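PDB 2DQ0: serine--tRNA ligase, which catalyses the ATP-dependent attachment of serine to tRNA(Ser), and probably also to tRNA(Sec), as a homodimeric class II aminoacyl-tRNA synthetase. Local coordinates for residues 41-46 and 86-91; 200-205 and 435-440. One frame throughout, in Å; residues are numbered along the deposited sequence.

Contact 1: 41-46 and 86-91; sequences RTKLKE and GELENE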
ATOM      1  N   ARG A  41      43.491  -9.311   9.780  1.00 73.37           N
ATOM      2  CA  ARG A  41      44.361 -10.343   9.231  1.00 75.16           C
ATOM      3  C   ARG A  41      45.532 -10.700  10.147  1.00 71.72           C
ATOM      4  O   ARG A  41      46.040 -11.824  10.111  1.00 65.46           O
ATOM      5  CB  ARG A  41      44.865  -9.937   7.837  1.00 77.24           C
ATOM      6  CG  ARG A  41      45.144  -8.451   7.653  1.00 95.48           C
ATOM      7  CD  ARG A  41      45.424  -8.086   6.186  1.00102.01           C
ATOM      8  NE  ARG A  41      44.390  -8.598   5.287  1.00110.27           N
ATOM      9  CZ  ARG A  41      44.383  -9.827   4.769  1.00117.75           C
ATOM     10  NH1 ARG A  41      45.367 -10.675   5.056  1.00119.34           N
ATOM     11  NH2 ARG A  41      43.385 -10.217   3.975  1.00112.99           N
ATOM     12  N   THR A  42      45.956  -9.760  10.983  1.00 66.59           N
ATOM     13  CA  THR A  42      47.059 -10.048  11.878  1.00 61.84           C
ATOM     14  C   THR A  42      46.601 -11.057  12.915  1.00 62.05           C
ATOM     15  O   THR A  42      47.289 -12.058  13.169  1.00 60.33           O
ATOM     16  CB  THR A  42      47.570  -8.767  12.586  1.00 66.94           C
ATOM     17  OG1 THR A  42      48.245  -7.935  11.634  1.00 66.25           O
ATOM     18  CG2 THR A  42      48.536  -9.118  13.721  1.00 50.51           C
ATOM     19  N   LYS A  43      45.434 -10.811  13.509  1.00 54.64           N
ATOM     20  CA  LYS A  43      44.949 -11.732  14.524  1.00 58.32           C
ATOM     21  C   LYS A  43      44.708 -13.124  13.946  1.00 60.02           C
ATOM     22  O   LYS A  43      44.961 -14.132  14.608  1.00 54.44           O
ATOM     23  CB  LYS A  43      43.682 -11.198  15.182  1.00 55.76           C
ATOM     24  CG  LYS A  43      43.949 -10.110  16.182  1.00 57.64           C
ATOM     25  CD  LYS A  43      42.656  -9.620  16.818  1.00 61.27           C
ATOM     26  CE  LYS A  43      42.944  -8.411  17.673  1.00 59.07           C
ATOM     27  NZ  LYS A  43      44.071  -8.727  18.593  1.00 58.26           N
ATOM     28  N   LEU A  44      44.230 -13.178  12.710  1.00 59.97           N
ATOM     29  CA  LEU A  44      43.983 -14.453  12.065  1.00 64.40           C
ATOM     30  C   LEU A  44      45.284 -15.232  11.873  1.00 64.80           C
ATOM     31  O   LEU A  44      45.317 -16.448  12.086  1.00 67.13           O
ATOM     32  CB  LEU A  44      43.285 -14.233  10.723  1.00 72.60           C
ATOM     33  CG  LEU A  44      43.061 -15.473   9.853  1.00 82.88           C
ATOM     34  CD1 LEU A  44      42.467 -16.628  10.677  1.00 82.17           C
ATOM     35  CD2 LEU A  44      42.149 -15.085   8.700  1.00 88.10           C
ATOM     36  N   LYS A  45      46.353 -14.539  11.483  1.00 62.88           N
ATOM     37  CA  LYS A  45      47.638 -15.200  11.297  1.00 65.49           C
ATOM     38  C   LYS A  45      48.100 -15.708  12.670  1.00 68.06           C
ATOM     39  O   LYS A  45      48.720 -16.769  12.780  1.00 56.29           O
ATOM     40  CB  LYS A  45      48.660 -14.229  10.696  1.00 67.69           C
ATOM     41  CG  LYS A  45      49.883 -14.920  10.097  1.00 79.92           C
ATOM     42  CD  LYS A  45      49.470 -15.996   9.070  1.00 92.93           C
ATOM     43  CE  LYS A  45      50.674 -16.648   8.380  1.00 94.62           C
ATOM     44  NZ  LYS A  45      51.489 -15.673   7.571  1.00 92.23           N
ATOM     45  N   GLU A  46      47.772 -14.948  13.715  1.00 68.88           N
ATOM     46  CA  GLU A  46      48.102 -15.321  15.093  1.00 71.78           C
ATOM     47  C   GLU A  46      47.401 -16.640  15.414  1.00 65.23           C
ATOM     48  O   GLU A  46      48.001 -17.555  15.967  1.00 64.60           O
ATOM     49  CB  GLU A  46      47.596 -14.251  16.070  1.00 77.65           C
ATOM     50  CG  GLU A  46      48.615 -13.705  17.060  1.00 87.58           C
ATOM     51  CD  GLU A  46      49.100 -14.734  18.059  1.00 93.04           C
ATOM     52  OE1 GLU A  46      49.906 -15.608  17.674  1.00 93.31           O
ATOM     53  OE2 GLU A  46      48.674 -14.666  19.235  1.00 98.56           O
ATOM     54  N   GLY A  86      40.177 -18.796  21.252  1.00 56.41           N
ATOM     55  CA  GLY A  86      38.812 -18.311  21.330  1.00 53.75           C
ATOM     56  C   GLY A  86      38.746 -16.793  21.349  1.00 60.89           C
ATOM     57  O   GLY A  86      37.962 -16.185  20.612  1.00 60.45           O
ATOM     58  N   GLU A  87      39.573 -16.175  22.193  1.00 63.46           N
ATOM     59  CA  GLU A  87      39.607 -14.724  22.316  1.00 63.65           C
ATOM     60  C   GLU A  87      39.893 -14.085  20.977  1.00 64.25           C
ATOM     61  O   GLU A  87      39.169 -13.187  20.540  1.00 68.14           O
ATOM     62  CB  GLU A  87      40.664 -14.294  23.334  1.00 69.37           C
ATOM     63  CG  GLU A  87      40.273 -14.574  24.783  1.00 76.00           C
ATOM     64  CD  GLU A  87      41.457 -14.542  25.752  1.00 77.99           C
ATOM     65  OE1 GLU A  87      41.235 -14.805  26.961  1.00 73.87           O
ATOM     66  OE2 GLU A  87      42.597 -14.264  25.305  1.00 73.98           O
ATOM     67  N   LEU A  88      40.948 -14.544  20.320  1.00 63.30           N
ATOM     68  CA  LEU A  88      41.290 -13.998  19.017  1.00 63.60           C
ATOM     69  C   LEU A  88      40.094 -14.138  18.069  1.00 64.28           C
ATOM     70  O   LEU A  88      39.744 -13.203  17.353  1.00 54.50           O
ATOM     71  CB  LEU A  88      42.522 -14.714  18.456  1.00 48.28           C
ATOM     72  CG  LEU A  88      43.761 -14.387  19.295  1.00 56.23           C
ATOM     73  CD1 LEU A  88      44.958 -15.254  18.872  1.00 49.82           C
ATOM     74  CD2 LEU A  88      44.066 -12.885  19.158  1.00 38.64           C
ATOM     75  N   GLU A  89      39.452 -15.303  18.090  1.00 67.67           N
ATOM     76  CA  GLU A  89      38.307 -15.543  17.227  1.00 68.20           C
ATOM     77  C   GLU A  89      37.199 -14.531  17.475  1.00 66.14           C
ATOM     78  O   GLU A  89      36.660 -13.932  16.542  1.00 70.84           O
ATOM     79  CB  GLU A  89      37.791 -16.968  17.425  1.00 68.48           C
ATOM     80  CG  GLU A  89      38.672 -18.021  16.771  1.00 66.88           C
ATOM     81  CD  GLU A  89      38.177 -19.432  17.018  1.00 75.82           C
ATOM     82  OE1 GLU A  89      38.666 -20.357  16.328  1.00 83.11           O
ATOM     83  OE2 GLU A  89      37.310 -19.623  17.905  1.00 74.41           O
ATOM     84  N   ASN A  90      36.868 -14.318  18.734  1.00 64.84           N
ATOM     85  CA  ASN A  90      35.826 -13.367  19.040  1.00 66.84           C
ATOM     86  C   ASN A  90      36.302 -11.954  18.765  1.00 68.66           C
ATOM     87  O   ASN A  90      35.500 -11.075  18.459  1.00 75.00           O
ATOM     88  CB  ASN A  90      35.379 -13.543  20.488  1.00 74.75           C
ATOM     89  CG  ASN A  90      34.837 -14.941  20.747  1.00 85.72           C
ATOM     90  OD1 ASN A  90      33.973 -15.433  20.014  1.00 85.77           O
ATOM     91  ND2 ASN A  90      35.350 -15.591  21.784  1.00 90.73           N
ATOM     92  N   GLU A  91      37.606 -11.720  18.863  1.00 66.30           N
ATOM     93  CA  GLU A  91      38.119 -10.387  18.574  1.00 65.32           C
ATOM     94  C   GLU A  91      38.039 -10.160  17.067  1.00 65.07           C
ATOM     95  O   GLU A  91      37.820  -9.037  16.607  1.00 66.88           O
ATOM     96  CB  GLU A  91      39.572 -10.230  19.050  1.00 67.06           C
ATOM     97  CG  GLU A  91      39.729  -9.945  20.553  1.00 69.25           C
ATOM     98  CD  GLU A  91      41.195  -9.905  21.021  1.00 68.89           C
ATOM     99  OE1 GLU A  91      41.424  -9.916  22.253  1.00 66.30           O
ATOM    100  OE2 GLU A  91      42.113  -9.863  20.169  1.00 71.18           O
TER
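K43 reaches across to E91 and closes a salt bridge, its NZ lying 2.8 Å from E91 OE2 and meeting that oxygen nearly along the C-O bond direction. The lysine chain runs straight through chi2 and chi3 and bends only at its end (chi4 -51°), which turns the ammonium onto the carboxylate while the methylene CD passes E91 CB at 3.9 Å. The two side chains cross at about a right angle. Alongside this charged pair, L88 spreads its two methyls over segment 41-46: CD2 rests against K43 CG at 4.1 Å, and CD1 lies 3.8 Å from E46 OE2. The other carboxylate oxygen of E46, OE1, forms a salt bridge with R49 on the same helix. The axes of segments 41-46 and 86-91 approach to 9.5 Å, their N-to-C directions 156° apart, the antiparallel pairing of the two-helix coiled coil that forms the tRNA-binding N-terminal arm of seryl-tRNA synthetases. In the backbone, K43 and L88 face each other most closely, CA to CA 6.2 Å. Further out, L88 also packs on I47 and L50 of helix 28-65, and the K43 chain lies on V92 and L95 of helix 72-103.

Contact 2: 200-205 and 435-440; sequences IRFALD and WKYTGF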
ATOM      1  N   ILE A 200      -0.470   2.504 -16.765  1.00 31.50           N
ATOM      2  CA  ILE A 200       0.110   1.284 -16.233  1.00 33.91           C
ATOM      3  C   ILE A 200       0.087   0.191 -17.334  1.00 39.61           C
ATOM      4  O   ILE A 200       1.121  -0.383 -17.660  1.00 45.81           O
ATOM      5  CB  ILE A 200      -0.691   0.804 -14.985  1.00 36.57           C
ATOM      6  CG1 ILE A 200      -0.380   1.700 -13.790  1.00 35.54           C
ATOM      7  CG2 ILE A 200      -0.353  -0.667 -14.626  1.00 34.26           C
ATOM      8  CD1 ILE A 200      -1.279   1.405 -12.572  1.00 27.61           C
ATOM      9  N   ARG A 201      -1.088  -0.089 -17.896  1.00 38.27           N
ATOM     10  CA  ARG A 201      -1.225  -1.089 -18.950  1.00 48.21           C
ATOM     11  C   ARG A 201      -0.331  -0.818 -20.158  1.00 47.80           C
ATOM     12  O   ARG A 201       0.321  -1.726 -20.667  1.00 46.45           O
ATOM     13  CB  ARG A 201      -2.677  -1.200 -19.428  1.00 51.60           C
ATOM     14  CG  ARG A 201      -3.533  -2.185 -18.637  1.00 60.31           C
ATOM     15  CD  ARG A 201      -2.827  -3.533 -18.397  1.00 66.97           C
ATOM     16  NE  ARG A 201      -2.524  -4.324 -19.597  1.00 65.83           N
ATOM     17  CZ  ARG A 201      -3.380  -5.155 -20.195  1.00 73.04           C
ATOM     18  NH1 ARG A 201      -2.998  -5.832 -21.269  1.00 63.90           N
ATOM     19  NH2 ARG A 201      -4.621  -5.305 -19.726  1.00 62.13           N
ATOM     20  N   PHE A 202      -0.308   0.428 -20.618  1.00 45.59           N
ATOM     21  CA  PHE A 202       0.538   0.805 -21.743  1.00 42.16           C
ATOM     22  C   PHE A 202       2.003   0.455 -21.426  1.00 45.93           C
ATOM     23  O   PHE A 202       2.635  -0.313 -22.149  1.00 48.82           O
ATOM     24  CB  PHE A 202       0.372   2.299 -22.012  1.00 39.45           C
ATOM     25  CG  PHE A 202       1.392   2.877 -22.930  1.00 39.62           C
ATOM     26  CD1 PHE A 202       1.493   2.445 -24.244  1.00 39.09           C
ATOM     27  CD2 PHE A 202       2.250   3.878 -22.482  1.00 40.13           C
ATOM     28  CE1 PHE A 202       2.440   3.008 -25.101  1.00 48.94           C
ATOM     29  CE2 PHE A 202       3.203   4.451 -23.332  1.00 42.08           C
ATOM     30  CZ  PHE A 202       3.299   4.018 -24.639  1.00 45.24           C
ATOM     31  N   ALA A 203       2.529   0.995 -20.329  1.00 46.12           N
ATOM     32  CA  ALA A 203       3.909   0.719 -19.934  1.00 45.65           C
ATOM     33  C   ALA A 203       4.122  -0.773 -19.861  1.00 43.87           C
ATOM     34  O   ALA A 203       5.059  -1.318 -20.432  1.00 41.17           O
ATOM     35  CB  ALA A 203       4.209   1.337 -18.577  1.00 42.48           C
ATOM     36  N   LEU A 204       3.232  -1.421 -19.129  1.00 44.69           N
ATOM     37  CA  LEU A 204       3.270  -2.856 -18.938  1.00 44.33           C
ATOM     38  C   LEU A 204       3.355  -3.619 -20.255  1.00 47.42           C
ATOM     39  O   LEU A 204       4.199  -4.492 -20.410  1.00 46.53           O
ATOM     40  CB  LEU A 204       2.023  -3.280 -18.178  1.00 39.54           C
ATOM     41  CG  LEU A 204       2.207  -4.328 -17.098  1.00 45.67           C
ATOM     42  CD1 LEU A 204       3.543  -4.152 -16.373  1.00 50.48           C
ATOM     43  CD2 LEU A 204       1.057  -4.179 -16.131  1.00 46.29           C
ATOM     44  N   ASP A 205       2.480  -3.274 -21.196  1.00 45.00           N
ATOM     45  CA  ASP A 205       2.432  -3.936 -22.494  1.00 44.57           C
ATOM     46  C   ASP A 205       3.732  -3.833 -23.275  1.00 46.59           C
ATOM     47  O   ASP A 205       4.278  -4.828 -23.767  1.00 49.75           O
ATOM     48  CB  ASP A 205       1.286  -3.359 -23.336  1.00 35.88           C
ATOM     49  CG  ASP A 205      -0.072  -3.946 -22.965  1.00 49.33           C
ATOM     50  OD1 ASP A 205      -0.149  -4.887 -22.135  1.00 53.36           O
ATOM     51  OD2 ASP A 205      -1.079  -3.466 -23.513  1.00 49.97           O
ATOM     52  N   TRP A 435      -5.524   5.832 -26.499  1.00 49.39           N
ATOM     53  CA  TRP A 435      -6.951   5.699 -26.827  1.00 50.48           C
ATOM     54  C   TRP A 435      -7.497   4.266 -26.678  1.00 53.32           C
ATOM     55  O   TRP A 435      -8.641   4.069 -26.252  1.00 46.64           O
ATOM     56  CB  TRP A 435      -7.225   6.186 -28.251  1.00 49.93           C
ATOM     57  CG  TRP A 435      -6.989   7.651 -28.498  1.00 63.63           C
ATOM     58  CD1 TRP A 435      -6.624   8.598 -27.584  1.00 69.61           C
ATOM     59  CD2 TRP A 435      -7.114   8.331 -29.747  1.00 64.53           C
ATOM     60  NE1 TRP A 435      -6.515   9.827 -28.186  1.00 63.74           N
ATOM     61  CE2 TRP A 435      -6.811   9.693 -29.514  1.00 68.18           C
ATOM     62  CE3 TRP A 435      -7.451   7.923 -31.043  1.00 56.26           C
ATOM     63  CZ2 TRP A 435      -6.838  10.650 -30.531  1.00 71.02           C
ATOM     64  CZ3 TRP A 435      -7.475   8.870 -32.054  1.00 67.26           C
ATOM     65  CH2 TRP A 435      -7.171  10.221 -31.794  1.00 70.67           C
ATOM     66  N   LYS A 436      -6.693   3.264 -27.034  1.00 53.00           N
ATOM     67  CA  LYS A 436      -7.156   1.895 -26.913  1.00 53.44           C
ATOM     68  C   LYS A 436      -7.334   1.536 -25.443  1.00 55.83           C
ATOM     69  O   LYS A 436      -8.151   0.676 -25.101  1.00 53.19           O
ATOM     70  CB  LYS A 436      -6.200   0.910 -27.605  1.00 47.95           C
ATOM     71  CG  LYS A 436      -4.760   0.890 -27.103  1.00 59.66           C
ATOM     72  CD  LYS A 436      -3.936  -0.062 -27.977  1.00 65.53           C
ATOM     73  CE  LYS A 436      -2.424   0.029 -27.739  1.00 83.12           C
ATOM     74  NZ  LYS A 436      -1.743   1.156 -28.468  1.00 84.90           N
ATOM     75  N   TYR A 437      -6.609   2.225 -24.563  1.00 57.08           N
ATOM     76  CA  TYR A 437      -6.715   1.934 -23.135  1.00 53.56           C
ATOM     77  C   TYR A 437      -7.745   2.764 -22.382  1.00 57.66           C
ATOM     78  O   TYR A 437      -8.378   2.260 -21.450  1.00 60.30           O
ATOM     79  CB  TYR A 437      -5.367   2.119 -22.446  1.00 49.86           C
ATOM     80  CG  TYR A 437      -4.262   1.261 -22.990  1.00 46.63           C
ATOM     81  CD1 TYR A 437      -3.301   1.800 -23.834  1.00 44.85           C
ATOM     82  CD2 TYR A 437      -4.154  -0.087 -22.635  1.00 42.60           C
ATOM     83  CE1 TYR A 437      -2.244   1.022 -24.316  1.00 50.68           C
ATOM     84  CE2 TYR A 437      -3.094  -0.877 -23.111  1.00 44.90           C
ATOM     85  CZ  TYR A 437      -2.144  -0.311 -23.948  1.00 47.50           C
ATOM     86  OH  TYR A 437      -1.077  -1.052 -24.402  1.00 46.99           O
ATOM     87  N   THR A 438      -7.909   4.026 -22.782  1.00 51.94           N
ATOM     88  CA  THR A 438      -8.842   4.935 -22.112  1.00 52.42           C
ATOM     89  C   THR A 438     -10.271   4.960 -22.625  1.00 49.27           C
ATOM     90  O   THR A 438     -11.215   5.058 -21.841  1.00 55.19           O
ATOM     91  CB  THR A 438      -8.351   6.398 -22.179  1.00 55.76           C
ATOM     92  OG1 THR A 438      -8.176   6.780 -23.552  1.00 57.17           O
ATOM     93  CG2 THR A 438      -7.054   6.560 -21.426  1.00 54.76           C
ATOM     94  N   GLY A 439     -10.422   4.909 -23.941  1.00 43.99           N
ATOM     95  CA  GLY A 439     -11.735   4.984 -24.534  1.00 41.69           C
ATOM     96  C   GLY A 439     -11.850   6.392 -25.074  1.00 47.51           C
ATOM     97  O   GLY A 439     -11.815   6.618 -26.284  1.00 59.74           O
ATOM     98  N   PHE A 440     -11.944   7.351 -24.170  1.00 44.34           N
ATOM     99  CA  PHE A 440     -12.063   8.746 -24.539  1.00 40.59           C
ATOM    100  C   PHE A 440     -10.774   9.280 -25.168  1.00 39.85           C
ATOM    101  O   PHE A 440      -9.708   8.763 -24.907  1.00 39.75           O
ATOM    102  CB  PHE A 440     -12.426   9.531 -23.296  1.00 33.98           C
ATOM    103  CG  PHE A 440     -11.448   9.356 -22.163  1.00 46.33           C
ATOM    104  CD1 PHE A 440     -10.303  10.149 -22.080  1.00 43.21           C
ATOM    105  CD2 PHE A 440     -11.704   8.439 -21.142  1.00 40.68           C
ATOM    106  CE1 PHE A 440      -9.437  10.029 -20.985  1.00 54.20           C
ATOM    107  CE2 PHE A 440     -10.841   8.312 -20.041  1.00 39.92           C
ATOM    108  CZ  PHE A 440      -9.710   9.103 -19.956  1.00 43.74           C
TER
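The Y437 ring reaches segment 200-205 and donates its hydroxyl to D205, with OH 2.6 Å from OD2. The bond arrives on the anti side of OD2, 21° out of the carboxylate plane, and the carboxylate is turned 44° from the ring. R201 holds the other oxygen: its NH1 lies 3.1 Å from D205 OD1, on the syn side and in the guanidinium plane, so the two bonds together fix the carboxylate's rotation. Bends at chi2 and chi3 carry the R201 guanidinium forward by one helical turn to D205, while its CB touches Y437 CD2 at 3.7 Å. F202 CG stands anti to the backbone N (chi1 167°), bringing ring atom CD1 to 4.0 Å from Y437 CE1. One face of the tyrosine ring carries F202 N, the opposite face K436 CG. A phenylalanine in place of Y437 would probably leave D205 OD2 without its hydroxyl donor and the carboxylate freer to turn. The contact lies in the class II catalytic core at the dimer interface, where R201 NH2 bonds Y437 O of the second subunit and Y437 O accepts from R201 NH2 of that subunit. Helix 190-209 thus meets short helix 435-438 through Y437, while I200, A203 and L204 pack on strand 301-311.

Overall arrangement
Contact 1 is completed within the first hundred residues, before contact 2 opens, and the two share no helix or strand. Their centres are 62 Å apart, with nearest atoms about 45 Å apart, and they lie on opposite sides of the chain's centre. Contact 1 joins helices 28-65 and 72-103, both within the N-terminal extension involved in tRNA binding. Contact 2 joins helix 190-209 to the C-terminal helix 435-438 across 229 intervening residues, which include most of the catalytic sheet, and it borders the second subunit. This separation matches the two-domain design: a projecting arm for tRNA, and a dimeric core whose bound seryl-adenylate analogue lies about 14 Å from the F202 side chain.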